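Local atomic coordinates of inactive glucansucrase (Lactobacillus reuteri, PDB entry 5JBD), a protein that is an inactive member of the glucansucrases, glycosyl hydrolase family 70 proteins built around a TIM-type barrel, and binds a calcium ion. Residues A[255-260]-A[802-807]; A[796-801]-A[833-838]. One frame throughout, in Å; residues are numbered along the deposited sequence.

Contact 1. Residues A[255-260]-A[802-807]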
ATOM      1  N   ASN A 255      -6.956   6.292  15.799  1.00 27.30           N
ATOM      2  CA  ASN A 255      -6.253   5.028  15.464  1.00 25.97           C
ATOM      3  C   ASN A 255      -6.487   3.955  16.533  1.00 25.76           C
ATOM      4  O   ASN A 255      -6.710   2.778  16.197  1.00 24.57           O
ATOM      5  CB  ASN A 255      -4.747   5.249  15.267  1.00 26.93           C
ATOM      6  CG  ASN A 255      -4.431   6.088  14.047  1.00 27.18           C
ATOM      7  OD1 ASN A 255      -5.161   6.070  13.040  1.00 27.66           O
ATOM      8  ND2 ASN A 255      -3.335   6.831  14.127  1.00 26.19           N
ATOM      9  N   LEU A 256      -6.469   4.375  17.804  1.00 24.46           N
ATOM     10  CA  LEU A 256      -6.760   3.486  18.926  1.00 24.67           C
ATOM     11  C   LEU A 256      -8.175   2.934  18.826  1.00 25.61           C
ATOM     12  O   LEU A 256      -8.376   1.730  19.011  1.00 27.49           O
ATOM     13  CB  LEU A 256      -6.542   4.190  20.271  1.00 25.35           C
ATOM     14  CG  LEU A 256      -5.108   4.600  20.573  1.00 24.89           C
ATOM     15  CD1 LEU A 256      -5.039   5.443  21.829  1.00 26.01           C
ATOM     16  CD2 LEU A 256      -4.217   3.381  20.717  1.00 25.29           C
ATOM     17  N   ASN A 257      -9.134   3.807  18.518  1.00 26.15           N
ATOM     18  CA  ASN A 257     -10.520   3.408  18.223  1.00 26.77           C
ATOM     19  C   ASN A 257     -10.585   2.343  17.132  1.00 26.37           C
ATOM     20  O   ASN A 257     -11.264   1.329  17.281  1.00 26.64           O
ATOM     21  CB  ASN A 257     -11.349   4.625  17.788  1.00 26.84           C
ATOM     22  CG  ASN A 257     -12.834   4.362  17.847  1.00 27.64           C
ATOM     23  OD1 ASN A 257     -13.445   4.473  18.911  1.00 27.46           O
ATOM     24  ND2 ASN A 257     -13.427   4.009  16.711  1.00 27.07           N
ATOM     25  N   TRP A 258      -9.881   2.600  16.036  1.00 25.33           N
ATOM     26  CA  TRP A 258      -9.860   1.716  14.864  1.00 24.96           C
ATOM     27  C   TRP A 258      -9.241   0.354  15.187  1.00 23.94           C
ATOM     28  O   TRP A 258      -9.757  -0.696  14.787  1.00 22.13           O
ATOM     29  CB  TRP A 258      -9.065   2.388  13.737  1.00 25.34           C
ATOM     30  CG  TRP A 258      -9.221   1.794  12.362  1.00 25.95           C
ATOM     31  CD1 TRP A 258     -10.264   1.055  11.887  1.00 26.22           C
ATOM     32  CD2 TRP A 258      -8.323   1.967  11.259  1.00 25.99           C
ATOM     33  NE1 TRP A 258     -10.057   0.737  10.569  1.00 25.44           N
ATOM     34  CE2 TRP A 258      -8.877   1.293  10.159  1.00 26.21           C
ATOM     35  CE3 TRP A 258      -7.101   2.618  11.104  1.00 25.28           C
ATOM     36  CZ2 TRP A 258      -8.243   1.239   8.915  1.00 26.03           C
ATOM     37  CZ3 TRP A 258      -6.478   2.584   9.866  1.00 26.30           C
ATOM     38  CH2 TRP A 258      -7.053   1.904   8.785  1.00 25.27           C
ATOM     39  N   GLU A 259      -8.131   0.382  15.920  1.00 23.74           N
ATOM     40  CA  GLU A 259      -7.474  -0.851  16.370  1.00 23.84           C
ATOM     41  C   GLU A 259      -8.383  -1.677  17.273  1.00 24.04           C
ATOM     42  O   GLU A 259      -8.518  -2.888  17.080  1.00 23.28           O
ATOM     43  CB  GLU A 259      -6.158  -0.513  17.069  1.00 24.67           C
ATOM     44  CG  GLU A 259      -5.098   0.040  16.112  1.00 23.68           C
ATOM     45  CD  GLU A 259      -4.072   0.938  16.774  1.00 24.73           C
ATOM     46  OE1 GLU A 259      -3.916   0.863  18.011  1.00 27.05           O
ATOM     47  OE2 GLU A 259      -3.435   1.748  16.058  1.00 23.67           O
ATOM     48  N   TYR A 260      -9.061  -1.002  18.209  1.00 23.89           N
ATOM     49  CA  TYR A 260      -9.994  -1.668  19.108  1.00 24.55           C
ATOM     50  C   TYR A 260     -11.132  -2.336  18.312  1.00 24.34           C
ATOM     51  O   TYR A 260     -11.528  -3.469  18.609  1.00 24.91           O
ATOM     52  CB  TYR A 260     -10.546  -0.687  20.163  1.00 24.95           C
ATOM     53  CG  TYR A 260     -11.541  -1.329  21.107  1.00 26.05           C
ATOM     54  CD1 TYR A 260     -11.118  -2.117  22.179  1.00 26.46           C
ATOM     55  CD2 TYR A 260     -12.911  -1.193  20.894  1.00 27.07           C
ATOM     56  CE1 TYR A 260     -12.033  -2.736  23.019  1.00 27.15           C
ATOM     57  CE2 TYR A 260     -13.833  -1.796  21.732  1.00 27.91           C
ATOM     58  CZ  TYR A 260     -13.399  -2.559  22.785  1.00 27.98           C
ATOM     59  OH  TYR A 260     -14.339  -3.147  23.598  1.00 29.18           O
ATOM     60  N   GLY A 802     -14.595   7.132  16.491  1.00 29.01           N
ATOM     61  CA  GLY A 802     -14.598   7.539  17.889  1.00 29.10           C
ATOM     62  C   GLY A 802     -15.603   6.859  18.801  1.00 29.48           C
ATOM     63  O   GLY A 802     -15.673   7.191  19.986  1.00 30.22           O
ATOM     64  N   LYS A 803     -16.349   5.881  18.290  1.00 30.05           N
ATOM     65  CA  LYS A 803     -17.456   5.281  19.043  1.00 31.13           C
ATOM     66  C   LYS A 803     -17.027   4.625  20.371  1.00 30.46           C
ATOM     67  O   LYS A 803     -17.758   4.672  21.354  1.00 29.39           O
ATOM     68  CB  LYS A 803     -18.195   4.266  18.158  1.00 31.68           C
ATOM     69  CG  LYS A 803     -19.390   3.593  18.815  1.00 32.99           C
ATOM     70  CD  LYS A 803     -20.043   2.629  17.840  1.00 34.37           C
ATOM     71  CE  LYS A 803     -21.227   1.945  18.462  1.00 36.73           C
ATOM     72  NZ  LYS A 803     -21.910   0.995  17.549  1.00 37.10           N
ATOM     73  N   TYR A 804     -15.838   4.022  20.374  1.00 28.26           N
ATOM     74  CA  TYR A 804     -15.305   3.277  21.514  1.00 29.01           C
ATOM     75  C   TYR A 804     -14.373   4.081  22.440  1.00 29.66           C
ATOM     76  O   TYR A 804     -13.840   3.528  23.414  1.00 30.14           O
ATOM     77  CB  TYR A 804     -14.589   2.017  20.972  1.00 28.92           C
ATOM     78  CG  TYR A 804     -15.436   1.325  19.923  1.00 27.97           C
ATOM     79  CD1 TYR A 804     -16.626   0.723  20.285  1.00 29.60           C
ATOM     80  CD2 TYR A 804     -15.085   1.326  18.569  1.00 27.48           C
ATOM     81  CE1 TYR A 804     -17.437   0.117  19.340  1.00 29.44           C
ATOM     82  CE2 TYR A 804     -15.897   0.720  17.621  1.00 27.88           C
ATOM     83  CZ  TYR A 804     -17.062   0.113  18.016  1.00 28.11           C
ATOM     84  OH  TYR A 804     -17.865  -0.489  17.096  1.00 27.24           O
ATOM     85  N   LEU A 805     -14.181   5.371  22.157  1.00 29.28           N
ATOM     86  CA  LEU A 805     -13.252   6.189  22.945  1.00 29.59           C
ATOM     87  C   LEU A 805     -13.619   6.316  24.433  1.00 30.21           C
ATOM     88  O   LEU A 805     -12.727   6.245  25.292  1.00 29.06           O
ATOM     89  CB  LEU A 805     -13.056   7.568  22.306  1.00 30.45           C
ATOM     90  CG  LEU A 805     -12.264   7.534  20.981  1.00 30.65           C
ATOM     91  CD1 LEU A 805     -12.264   8.910  20.331  1.00 30.71           C
ATOM     92  CD2 LEU A 805     -10.831   7.049  21.184  1.00 30.36           C
ATOM     93  N   ALA A 806     -14.910   6.514  24.732  1.00 31.22           N
ATOM     94  CA  ALA A 806     -15.347   6.673  26.120  1.00 31.50           C
ATOM     95  C   ALA A 806     -15.111   5.395  26.918  1.00 31.80           C
ATOM     96  O   ALA A 806     -14.638   5.450  28.049  1.00 32.28           O
ATOM     97  CB  ALA A 806     -16.810   7.085  26.189  1.00 31.98           C
ATOM     98  N   GLU A 807     -15.398   4.247  26.312  1.00 31.86           N
ATOM     99  CA  GLU A 807     -15.157   2.960  26.972  1.00 32.40           C
ATOM    100  C   GLU A 807     -13.640   2.637  27.107  1.00 31.17           C
ATOM    101  O   GLU A 807     -13.207   2.117  28.144  1.00 30.39           O
ATOM    102  CB  GLU A 807     -15.981   1.837  26.328  1.00 34.83           C
ATOM    103  CG  GLU A 807     -17.398   1.715  26.875  1.00 37.03           C
ATOM    104  CD  GLU A 807     -17.474   1.290  28.325  1.00 38.21           C
ATOM    105  OE1 GLU A 807     -16.520   0.702  28.881  1.00 42.34           O
ATOM    106  OE2 GLU A 807     -18.519   1.541  28.918  1.00 41.26           O
TER
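Asn257 reaches out of helix 249-263 into the type I beta turn made by Gly802 to Leu805, where its OD1 accepts a hydrogen bond from the backbone N of Tyr804 at 2.8 Å. The backbone N of Tyr804 lies in the plane of the Asn257 side-chain carbonyl, although the bond is bent at the hydrogen (143°). CG of Asn257 stands anti to the backbone N (chi1 -164°), on the side of the turn, and the amide lies against Gly802 and Tyr804. OD1 also comes to 3.2 Å from Gly802 C. Turned the other way, ND2 hydrogen-bonds to Tyr713 OH, which helps to fix the rotation of the amide.

Helix 249-263 packs on the parallel barrel sheet characteristic of the TIM-barrel clan: Trp258 and Glu259 touch Ile748 of strand 743-748, while Asn257 and Tyr260 face the turn that leads into helix 805-811.

The side chain of Tyr804 crosses that of Asn257 at about a right angle, yet its ring lies nearly parallel to the amide plane, with CD2 3.7 Å from Asn257 ND2. One ring face of Tyr804 takes CB of its neighbour Lys803 over the centre. One helical turn after Asn257, Tyr260 adds the apolar part of the contact, its CD2 meeting Tyr804 CB at 3.6 Å. The two phenol rings are oblique, with planes 52° apart and centroids separated by 5.5 Å. Leu805 brings its CG to 3.9 Å from Asn257 OD1 and also rests on Ala253, while Tyr804 touches Phe261 farther along the same helix.

Contact 2. Residues A[796-801]-A[833-838]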
ATOM      1  N   GLY A 796     -19.436   4.349   7.507  1.00 32.40           N
ATOM      2  CA  GLY A 796     -18.580   3.671   8.480  1.00 30.97           C
ATOM      3  C   GLY A 796     -17.894   4.643   9.426  1.00 28.85           C
ATOM      4  O   GLY A 796     -17.923   4.460  10.645  1.00 30.18           O
ATOM      5  N   GLN A 797     -17.276   5.679   8.876  1.00 27.24           N
ATOM      6  CA  GLN A 797     -16.655   6.693   9.720  1.00 27.58           C
ATOM      7  C   GLN A 797     -17.692   7.447  10.567  1.00 28.53           C
ATOM      8  O   GLN A 797     -17.428   7.783  11.726  1.00 28.33           O
ATOM      9  CB  GLN A 797     -15.837   7.681   8.880  1.00 26.58           C
ATOM     10  CG  GLN A 797     -14.848   8.499   9.703  1.00 25.76           C
ATOM     11  CD  GLN A 797     -13.694   7.658  10.265  1.00 25.12           C
ATOM     12  OE1 GLN A 797     -13.178   6.767   9.588  1.00 25.06           O
ATOM     13  NE2 GLN A 797     -13.271   7.959  11.484  1.00 24.72           N
ATOM     14  N   GLU A 798     -18.865   7.707   9.986  1.00 29.90           N
ATOM     15  CA  GLU A 798     -19.935   8.401  10.716  1.00 31.24           C
ATOM     16  C   GLU A 798     -20.391   7.580  11.901  1.00 30.04           C
ATOM     17  O   GLU A 798     -20.488   8.096  12.993  1.00 31.64           O
ATOM     18  CB  GLU A 798     -21.156   8.701   9.824  1.00 34.51           C
ATOM     19  CG  GLU A 798     -20.921   9.748   8.740  1.00 36.94           C
ATOM     20  CD  GLU A 798     -20.921  11.184   9.234  1.00 39.32           C
ATOM     21  OE1 GLU A 798     -21.138  11.433  10.452  1.00 38.04           O
ATOM     22  OE2 GLU A 798     -20.670  12.079   8.381  1.00 42.38           O
ATOM     23  N   THR A 799     -20.649   6.297  11.683  1.00 29.61           N
ATOM     24  CA  THR A 799     -21.168   5.429  12.735  1.00 30.33           C
ATOM     25  C   THR A 799     -20.106   5.033  13.772  1.00 30.83           C
ATOM     26  O   THR A 799     -20.371   5.075  14.970  1.00 30.29           O
ATOM     27  CB  THR A 799     -21.814   4.160  12.133  1.00 29.97           C
ATOM     28  OG1 THR A 799     -22.885   4.544  11.272  1.00 29.97           O
ATOM     29  CG2 THR A 799     -22.370   3.236  13.220  1.00 30.84           C
ATOM     30  N   TYR A 800     -18.917   4.644  13.312  1.00 29.95           N
ATOM     31  CA  TYR A 800     -17.919   4.003  14.184  1.00 30.02           C
ATOM     32  C   TYR A 800     -16.770   4.899  14.636  1.00 30.46           C
ATOM     33  O   TYR A 800     -16.063   4.562  15.596  1.00 31.06           O
ATOM     34  CB  TYR A 800     -17.378   2.750  13.487  1.00 29.35           C
ATOM     35  CG  TYR A 800     -18.473   1.741  13.248  1.00 29.17           C
ATOM     36  CD1 TYR A 800     -18.902   0.929  14.272  1.00 29.91           C
ATOM     37  CD2 TYR A 800     -19.107   1.625  12.002  1.00 30.20           C
ATOM     38  CE1 TYR A 800     -19.926   0.009  14.073  1.00 30.35           C
ATOM     39  CE2 TYR A 800     -20.139   0.709  11.791  1.00 30.50           C
ATOM     40  CZ  TYR A 800     -20.542  -0.094  12.837  1.00 30.63           C
ATOM     41  OH  TYR A 800     -21.548  -1.004  12.667  1.00 33.30           O
ATOM     42  N   GLY A 801     -16.586   6.029  13.962  1.00 29.79           N
ATOM     43  CA  GLY A 801     -15.485   6.922  14.256  1.00 30.16           C
ATOM     44  C   GLY A 801     -15.599   7.439  15.672  1.00 31.12           C
ATOM     45  O   GLY A 801     -16.603   8.066  16.034  1.00 27.99           O
ATOM     46  N   ILE A 833     -13.709  11.729  15.265  1.00 30.40           N
ATOM     47  CA  ILE A 833     -13.611  11.918  13.816  1.00 31.37           C
ATOM     48  C   ILE A 833     -14.763  11.162  13.127  1.00 31.67           C
ATOM     49  O   ILE A 833     -14.672   9.958  12.884  1.00 29.27           O
ATOM     50  CB  ILE A 833     -12.238  11.470  13.261  1.00 30.07           C
ATOM     51  CG1 ILE A 833     -11.129  12.299  13.922  1.00 30.40           C
ATOM     52  CG2 ILE A 833     -12.213  11.637  11.744  1.00 30.07           C
ATOM     53  CD1 ILE A 833      -9.713  11.955  13.483  1.00 29.81           C
ATOM     54  N   ASN A 834     -15.845  11.885  12.830  1.00 32.40           N
ATOM     55  CA  ASN A 834     -16.986  11.320  12.098  1.00 32.25           C
ATOM     56  C   ASN A 834     -16.811  11.454  10.590  1.00 31.56           C
ATOM     57  O   ASN A 834     -17.498  10.771   9.818  1.00 30.63           O
ATOM     58  CB  ASN A 834     -18.295  11.980  12.540  1.00 34.33           C
ATOM     59  CG  ASN A 834     -18.357  13.461  12.201  1.00 35.14           C
ATOM     60  OD1 ASN A 834     -17.545  14.249  12.668  1.00 35.02           O
ATOM     61  ND2 ASN A 834     -19.328  13.838  11.375  1.00 38.82           N
ATOM     62  N   LYS A 835     -15.915  12.354  10.185  1.00 30.61           N
ATOM     63  CA  LYS A 835     -15.698  12.674   8.786  1.00 32.96           C
ATOM     64  C   LYS A 835     -14.283  13.203   8.616  1.00 30.99           C
ATOM     65  O   LYS A 835     -13.880  14.074   9.367  1.00 31.78           O
ATOM     66  CB  LYS A 835     -16.691  13.754   8.376  1.00 36.16           C
ATOM     67  CG  LYS A 835     -16.618  14.157   6.915  1.00 42.12           C
ATOM     68  CD  LYS A 835     -17.769  15.085   6.495  1.00 46.01           C
ATOM     69  CE  LYS A 835     -19.088  14.353   6.230  1.00 51.51           C
ATOM     70  NZ  LYS A 835     -18.986  13.041   5.493  1.00 52.75           N
ATOM     71  N   TRP A 836     -13.537  12.673   7.646  1.00 30.40           N
ATOM     72  CA  TRP A 836     -12.174  13.147   7.351  1.00 29.29           C
ATOM     73  C   TRP A 836     -12.247  14.443   6.553  1.00 29.65           C
ATOM     74  O   TRP A 836     -13.147  14.629   5.743  1.00 29.62           O
ATOM     75  CB  TRP A 836     -11.347  12.084   6.584  1.00 28.48           C
ATOM     76  CG  TRP A 836     -11.129  10.835   7.389  1.00 28.23           C
ATOM     77  CD1 TRP A 836     -11.867   9.688   7.341  1.00 28.94           C
ATOM     78  CD2 TRP A 836     -10.130  10.628   8.389  1.00 28.41           C
ATOM     79  NE1 TRP A 836     -11.395   8.781   8.258  1.00 28.42           N
ATOM     80  CE2 TRP A 836     -10.323   9.327   8.911  1.00 28.66           C
ATOM     81  CE3 TRP A 836      -9.096  11.419   8.901  1.00 27.60           C
ATOM     82  CZ2 TRP A 836      -9.496   8.788   9.917  1.00 30.01           C
ATOM     83  CZ3 TRP A 836      -8.272  10.888   9.907  1.00 28.50           C
ATOM     84  CH2 TRP A 836      -8.482   9.588  10.404  1.00 28.01           C
ATOM     85  N   SER A 837     -11.297  15.334   6.796  1.00 29.25           N
ATOM     86  CA  SER A 837     -11.123  16.548   6.002  1.00 29.27           C
ATOM     87  C   SER A 837      -9.659  17.005   6.135  1.00 30.13           C
ATOM     88  O   SER A 837      -8.880  16.364   6.846  1.00 28.34           O
ATOM     89  CB  SER A 837     -12.108  17.631   6.454  1.00 29.65           C
ATOM     90  OG  SER A 837     -11.742  18.175   7.707  1.00 28.74           O
ATOM     91  N   ALA A 838      -9.296  18.102   5.462  1.00 30.77           N
ATOM     92  CA  ALA A 838      -7.894  18.518   5.329  1.00 30.89           C
ATOM     93  C   ALA A 838      -7.198  18.816   6.651  1.00 31.36           C
ATOM     94  O   ALA A 838      -5.984  18.598   6.776  1.00 29.33           O
ATOM     95  CB  ALA A 838      -7.781  19.722   4.410  1.00 31.95           C
TER
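Gln797 meets the 833-838 loop with both ends of its amide. The chain bends at chi2 (69°), which brings CD close to Trp836 NE1, and the side chain crosses that of Trp836 at about a right angle. NE2 donates an almost straight hydrogen bond (175°) to Ile833 O at 2.8 Å, lying somewhat out of the plane of that carbonyl. OE1 sits at the edge of the indole, near its plane, and takes a weak hydrogen bond from Trp836 NE1 at 3.0 Å. Glu254 is a second acceptor for NE2, and Ile833 CG2 lies over the centre of the indole.

Glu798, next along the helix, starts away from the loop, but its chain bends back (chi2 -77°) beside Asn834. Its OE1 accepts Asn834 ND2 on the syn side at 3.1 Å, while OE2 forms a long salt bridge of 3.5 Å with Lys835 NZ, so the carboxylate is shared between two neighbouring, exposed residues. Where the helix ends, Gly801 presents only backbone, and its CA comes to 3.4 Å from Ile833 O in a CH...O contact.

Helix 794-800 is thereby joined to the loop entering strand 841-845 of a six-stranded antiparallel sheet, an arrangement consistent with domain B of glucansucrases.

The two contacts are consecutive on one side, since 796-801 runs directly into 802-807, and their centres lie 12 Å apart. A probable hydrogen bond of 2.9 Å from Asn257 ND2 to Tyr800 O ties them together. Glu254, just ahead of the 255-260 segment, serves both contacts, for its OE1 also accepts a weak hydrogen bond from Gly802 N. Phe261 is shared as well, its ring meeting that of Tyr800 with the planes at about 50°. The calcium ion is held by Glu237, Asp243, Asn287 and Asn751; none of these ligands belongs to either contact, and the Trp836 side chain is about 12 Å from the ion.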